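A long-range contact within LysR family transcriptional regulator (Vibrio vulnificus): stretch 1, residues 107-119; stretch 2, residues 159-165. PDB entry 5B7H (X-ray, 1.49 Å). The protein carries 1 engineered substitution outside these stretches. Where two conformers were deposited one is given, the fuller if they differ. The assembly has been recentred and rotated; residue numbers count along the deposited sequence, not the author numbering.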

# COMPACT_ATOMS: atom_id res chain seq x y z
N LYS A 107 -9.69 -19.55 -19.52
CA LYS A 107 -8.99 -20.82 -19.56
C LYS A 107 -7.52 -20.47 -19.73
O LYS A 107 -7.17 -19.76 -20.68
CB LYS A 107 -9.49 -21.65 -20.76
CG LYS A 107 -8.87 -23.00 -20.89
CD LYS A 107 -9.35 -23.66 -22.19
CE LYS A 107 -9.09 -25.15 -22.21
NZ LYS A 107 -7.64 -25.46 -22.21
N TYR A 108 -6.67 -20.93 -18.81
CA TYR A 108 -5.28 -20.48 -18.83
C TYR A 108 -4.60 -20.82 -20.15
O TYR A 108 -3.79 -20.04 -20.65
CB TYR A 108 -4.49 -21.10 -17.69
CG TYR A 108 -4.95 -20.72 -16.32
CD1 TYR A 108 -5.25 -19.41 -15.99
CD2 TYR A 108 -5.07 -21.69 -15.34
CE1 TYR A 108 -5.66 -19.07 -14.70
CE2 TYR A 108 -5.47 -21.37 -14.05
CZ TYR A 108 -5.76 -20.06 -13.74
OH TYR A 108 -6.19 -19.73 -12.46
N ASP A 109 -4.89 -22.00 -20.72
CA ASP A 109 -4.23 -22.43 -21.95
C ASP A 109 -4.52 -21.50 -23.12
O ASP A 109 -3.75 -21.49 -24.09
CB ASP A 109 -4.67 -23.86 -22.34
CG ASP A 109 -3.75 -24.47 -23.38
OD1 ASP A 109 -4.26 -24.94 -24.42
OD2 ASP A 109 -2.51 -24.42 -23.18
N ASP A 110 -5.61 -20.76 -23.07
CA ASP A 110 -5.96 -19.85 -24.16
C ASP A 110 -5.40 -18.44 -23.98
O ASP A 110 -5.49 -17.64 -24.92
CB ASP A 110 -7.48 -19.75 -24.31
CG ASP A 110 -8.11 -21.06 -24.78
OD1 ASP A 110 -9.32 -21.25 -24.50
OD2 ASP A 110 -7.42 -21.88 -25.44
N LEU A 111 -4.81 -18.14 -22.82
CA LEU A 111 -4.20 -16.83 -22.60
C LEU A 111 -2.88 -16.78 -23.36
O LEU A 111 -2.28 -17.82 -23.63
CB LEU A 111 -3.87 -16.65 -21.12
CG LEU A 111 -5.05 -16.62 -20.17
CD1 LEU A 111 -4.48 -16.44 -18.75
CD2 LEU A 111 -5.98 -15.45 -20.52
N PRO A 112 -2.40 -15.59 -23.70
CA PRO A 112 -1.07 -15.51 -24.30
C PRO A 112 -0.02 -15.89 -23.26
O PRO A 112 -0.21 -15.71 -22.06
CB PRO A 112 -0.94 -14.03 -24.67
CG PRO A 112 -2.33 -13.48 -24.67
CD PRO A 112 -3.06 -14.28 -23.63
N ASP A 113 1.11 -16.42 -23.75
CA ASP A 113 2.26 -16.60 -22.88
C ASP A 113 2.62 -15.27 -22.22
O ASP A 113 2.45 -14.21 -22.81
CB ASP A 113 3.45 -17.07 -23.71
CG ASP A 113 3.32 -18.53 -24.14
OD1 ASP A 113 4.19 -19.00 -24.90
OD2 ASP A 113 2.36 -19.21 -23.70
N GLU A 114 3.09 -15.34 -20.95
CA GLU A 114 3.57 -14.17 -20.20
C GLU A 114 2.48 -13.13 -19.99
O GLU A 114 2.78 -11.94 -19.83
CB GLU A 114 4.78 -13.48 -20.86
CG GLU A 114 5.88 -14.41 -21.28
CD GLU A 114 7.21 -13.70 -21.60
OE1 GLU A 114 8.24 -14.40 -21.61
OE2 GLU A 114 7.22 -12.47 -21.82
N SER A 115 1.22 -13.52 -19.95
CA SER A 115 0.15 -12.54 -19.72
C SER A 115 -0.29 -12.43 -18.27
O SER A 115 -1.06 -11.52 -17.95
CB SER A 115 -1.06 -12.84 -20.60
OG SER A 115 -1.59 -14.14 -20.29
N VAL A 116 0.15 -13.32 -17.40
CA VAL A 116 -0.27 -13.31 -16.00
C VAL A 116 0.83 -12.66 -15.18
O VAL A 116 1.94 -13.19 -15.11
CB VAL A 116 -0.55 -14.74 -15.50
CG1 VAL A 116 -0.91 -14.69 -14.01
CG2 VAL A 116 -1.63 -15.33 -16.31
N PHE A 117 0.53 -11.53 -14.55
CA PHE A 117 1.52 -10.83 -13.72
C PHE A 117 1.29 -11.23 -12.26
O PHE A 117 0.14 -11.41 -11.83
CB PHE A 117 1.37 -9.30 -13.87
CG PHE A 117 1.92 -8.77 -15.17
CD1 PHE A 117 3.19 -8.17 -15.18
CD2 PHE A 117 1.23 -8.95 -16.39
CE1 PHE A 117 3.72 -7.64 -16.39
CE2 PHE A 117 1.75 -8.46 -17.60
CZ PHE A 117 3.00 -7.81 -17.60
N LEU A 118 2.39 -11.44 -11.54
CA LEU A 118 2.32 -11.88 -10.14
C LEU A 118 3.31 -11.08 -9.31
O LEU A 118 4.33 -10.63 -9.82
CB LEU A 118 2.73 -13.34 -9.97
CG LEU A 118 1.80 -14.30 -10.74
CD1 LEU A 118 2.41 -15.70 -10.78
CD2 LEU A 118 0.39 -14.34 -10.13
N LEU A 119 2.98 -10.91 -8.02
CA LEU A 119 3.96 -10.39 -7.09
C LEU A 119 5.15 -11.34 -6.95
O LEU A 119 5.04 -12.57 -7.11
CB LEU A 119 3.36 -10.22 -5.69
CG LEU A 119 2.22 -9.20 -5.64
CD1 LEU A 119 1.46 -9.33 -4.31
CD2 LEU A 119 2.75 -7.72 -5.78
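Stretch 2 (159-165) GLGTTFI

The apolar centre of this contact is built around Phe164, whose chi1 is m and whose ring reaches back to stretch 1 although its CA-to-CB bond points sideways. Leu118 CD2 meets the ring edge at 3.9 Å from Phe164 CD1, Val116 CG1 lies 4.1 Å from Phe164 CE1, and Tyr108 closes the far end, its CZ 4.1 Å from Phe164 CZ. Tyr108 OH also comes to 3.4 Å from Phe164 CE2, near the ring plane; that hydroxyl is hydrogen-bonded elsewhere in the structure. Next to this cluster, Val116 CG2 and Thr162 CG2 pack at 3.9 Å, and Leu111 CD1 adds a looser contact, 4.3 Å from Thr162 CG2.

Alongside this cluster the two backbones run in the same direction, Ser115, Val116 and Phe117 lying beside Gly161, Thr162 and Thr163. A single bridge joins Val116 to Thr162, their CA atoms 5.0 Å apart, and Thr162 supplies both of its hydrogen bonds: Thr162 N donates to Ser115 O at 2.9 Å, and Phe117 N donates to Thr162 O at 3.0 Å. The approach is close enough at Gly161 that its CA sits 3.2 Å from Ser115 O. An ideal CB there would fall 2.0 Å from that same oxygen, a clash, and the backbone angles of Gly161 independently call for glycine.

The CA-to-CB bond of Phe117 points sideways, but its ring comes close to the start of stretch 2, with CE2 3.8 Å from Leu160 CB and 3.4 Å from Leu160 O, the carbonyl lying at the ring edge. At the polar edge, Thr163 OG1 donates to Phe117 O across a short 2.5 Å, extending the backbone pairing with a side chain. Ser115 OG, by contrast, turns inward to its own stretch, donating to Pro112 O at 2.7 Å across the type II turn that leads into the bridge.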

# COMPACT_ATOMS: atom_id res chain seq x y z
N GLY A 159 -3.33 -2.47 -19.43
CA GLY A 159 -3.64 -3.41 -20.49
C GLY A 159 -2.60 -4.49 -20.70
O GLY A 159 -2.64 -5.19 -21.73
N LEU A 160 -1.72 -4.70 -19.73
CA LEU A 160 -0.57 -5.58 -19.96
C LEU A 160 -0.91 -7.06 -19.79
O LEU A 160 -0.20 -7.93 -20.29
CB LEU A 160 0.62 -5.16 -19.10
CG LEU A 160 1.02 -3.69 -19.22
CD1 LEU A 160 2.33 -3.44 -18.44
CD2 LEU A 160 1.12 -3.30 -20.73
N GLY A 161 -2.02 -7.36 -19.12
CA GLY A 161 -2.37 -8.76 -18.93
C GLY A 161 -3.37 -8.88 -17.80
O GLY A 161 -4.28 -8.05 -17.66
N THR A 162 -3.25 -9.93 -17.01
CA THR A 162 -4.26 -10.22 -15.99
C THR A 162 -3.56 -10.60 -14.69
O THR A 162 -2.35 -10.84 -14.68
CB THR A 162 -5.19 -11.35 -16.47
OG1 THR A 162 -6.25 -11.54 -15.52
CG2 THR A 162 -4.45 -12.72 -16.64
N THR A 163 -4.30 -10.64 -13.60
CA THR A 163 -3.72 -11.14 -12.36
C THR A 163 -4.86 -11.55 -11.43
O THR A 163 -6.04 -11.37 -11.75
CB THR A 163 -2.86 -10.05 -11.69
OG1 THR A 163 -2.01 -10.68 -10.69
CG2 THR A 163 -3.73 -8.94 -11.03
N PHE A 164 -4.48 -12.11 -10.29
CA PHE A 164 -5.38 -12.52 -9.21
C PHE A 164 -5.40 -11.46 -8.13
O PHE A 164 -4.34 -10.98 -7.70
CB PHE A 164 -4.92 -13.84 -8.58
CG PHE A 164 -4.67 -14.95 -9.59
CD1 PHE A 164 -3.38 -15.24 -10.02
CD2 PHE A 164 -5.71 -15.72 -10.09
CE1 PHE A 164 -3.15 -16.28 -10.90
CE2 PHE A 164 -5.49 -16.75 -11.01
CZ PHE A 164 -4.20 -17.01 -11.42
N ILE A 165 -6.60 -11.14 -7.64
CA ILE A 165 -6.84 -10.10 -6.63
C ILE A 165 -7.73 -10.65 -5.52
O ILE A 165 -8.75 -11.29 -5.81
CB ILE A 165 -7.55 -8.87 -7.25
CG1 ILE A 165 -6.67 -8.26 -8.34
CG2 ILE A 165 -7.77 -7.80 -6.19
CD1 ILE A 165 -5.28 -7.89 -7.81